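Local coordinates for protein EKC/KEOPS complex subunit GON7 (Saccharomyces cerevisiae, PDB 4WXA) that serves as a subunit of the EKC/KEOPS complex, which is required for the t6A37 modification of tRNAs, and likely supports the catalytic subunit Kae1, at residues T75-Q78 and D79-N82. Numbering follows the deposited sequence.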
loop_
_atom_site.group_PDB
_atom_site.type_symbol
_atom_site.label_atom_id
_atom_site.label_comp_id
_atom_site.label_asym_id
_atom_site.label_seq_id
_atom_site.Cartn_x
_atom_site.Cartn_y
_atom_site.Cartn_z
ATOM N N THR D 75 -4.165 -0.936 11.236
ATOM C CA THR D 75 -5.386 -0.293 10.773
ATOM C C THR D 75 -5.208 1.246 10.684
ATOM O O THR D 75 -5.675 1.880 9.758
ATOM C CB THR D 75 -6.582 -0.667 11.666
ATOM O OG1 THR D 75 -6.900 -2.056 11.464
ATOM C CG2 THR D 75 -7.804 0.198 11.300
ATOM N N GLY D 76 -4.490 1.802 11.643
ATOM C CA GLY D 76 -4.165 3.209 11.669
ATOM C C GLY D 76 -3.198 3.612 10.583
ATOM O O GLY D 76 -3.286 4.716 10.024
ATOM N N LEU D 77 -2.269 2.724 10.268
ATOM C CA LEU D 77 -1.299 3.028 9.223
ATOM C C LEU D 77 -2.021 3.062 7.861
ATOM O O LEU D 77 -1.753 3.883 7.016
ATOM C CB LEU D 77 -0.190 1.965 9.252
ATOM C CG LEU D 77 1.192 2.250 8.686
ATOM C CD1 LEU D 77 1.755 3.506 9.356
ATOM C CD2 LEU D 77 2.102 1.038 8.910
ATOM N N GLN D 78 -2.921 2.115 7.681
ATOM C CA GLN D 78 -3.709 1.958 6.486
ATOM C C GLN D 78 -4.572 3.179 6.235
ATOM O O GLN D 78 -4.856 3.511 5.101
ATOM C CB GLN D 78 -4.628 0.749 6.670
ATOM C CG GLN D 78 -5.525 0.410 5.503
ATOM C CD GLN D 78 -6.367 -0.810 5.782
ATOM O OE1 GLN D 78 -6.809 -1.017 6.898
ATOM N NE2 GLN D 78 -6.590 -1.627 4.771
ATOM N N ASP D 79 -5.017 3.820 7.298
ATOM C CA ASP D 79 -5.824 5.001 7.151
ATOM C C ASP D 79 -4.926 6.167 6.766
ATOM O O ASP D 79 -5.259 6.917 5.829
ATOM C CB ASP D 79 -6.606 5.281 8.443
ATOM C CG ASP D 79 -7.717 4.252 8.699
ATOM O OD1 ASP D 79 -7.979 3.424 7.798
ATOM O OD2 ASP D 79 -8.333 4.271 9.789
ATOM N N ASP D 80 -3.788 6.310 7.459
ATOM C CA ASP D 80 -2.781 7.321 7.087
ATOM C C ASP D 80 -2.451 7.231 5.575
ATOM O O ASP D 80 -2.506 8.214 4.846
ATOM C CB ASP D 80 -1.474 7.181 7.880
ATOM C CG ASP D 80 -1.606 7.419 9.365
ATOM O OD1 ASP D 80 -2.614 8.007 9.857
ATOM O OD2 ASP D 80 -0.627 6.997 10.050
ATOM N N ILE D 81 -2.122 6.054 5.103
ATOM C CA ILE D 81 -1.717 5.868 3.718
ATOM C C ILE D 81 -2.866 6.293 2.807
ATOM O O ILE D 81 -2.662 7.012 1.844
ATOM C CB ILE D 81 -1.313 4.415 3.471
ATOM C CG1 ILE D 81 0.033 4.132 4.139
ATOM C CG2 ILE D 81 -1.080 4.072 2.011
ATOM C CD1 ILE D 81 0.275 2.671 4.479
ATOM N N ASN D 82 -4.076 5.856 3.130
ATOM C CA ASN D 82 -5.236 6.138 2.311
ATOM C C ASN D 82 -5.512 7.643 2.339
ATOM O O ASN D 82 -5.697 8.278 1.301
ATOM C CB ASN D 82 -6.454 5.312 2.771
ATOM C CG ASN D 82 -6.559 3.928 2.069
ATOM O OD1 ASN D 82 -6.119 3.722 0.933
ATOM N ND2 ASN D 82 -7.150 2.973 2.764
#
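Asp79 N, in the middle of helix 66-94, meets Thr75 O at 3.2 Å through a bent bond (137° at the hydrogen) and makes a weak second one to Gly76 O. The Asp79 carboxylate leans back beside Thr75 O, but OD1 and that oxygen are both acceptors and make no hydrogen bond; the residue lies on the exposed side of the helix. Asp80 N gives a much straighter bond to Gly76 O, at 3.1 Å. With CG beside its own backbone N (chi1 -64°), Asp80 likewise places its carboxylate next to Gly76 O, without a bond between them. At Ile81, N binds Leu77 O at 2.9 Å, while CD1 packs against Leu77 CG at 4.3 Å, making an i/i+4 apolar pair. Asn82 N bonds to Gln78 O at 3.2 Å. The Asn82 and Gln78 side chains run side by side, their amide planes 17° apart and Gln78 CG 4.1 Å from Asn82 ND2. The extended Gln78 carries its amide to PCC1, where OE1 binds Lys78 and NE2 binds Asp75 of that chain. Apolar and polar side chains of this turn thus both meet PCC1: Leu77 and Ile81 rest on Phe18 of strand 14-18 in the same chain and also pack on Leu15 and Leu13 of PCC1, respectively, within the Gon7-Pcc1 interface.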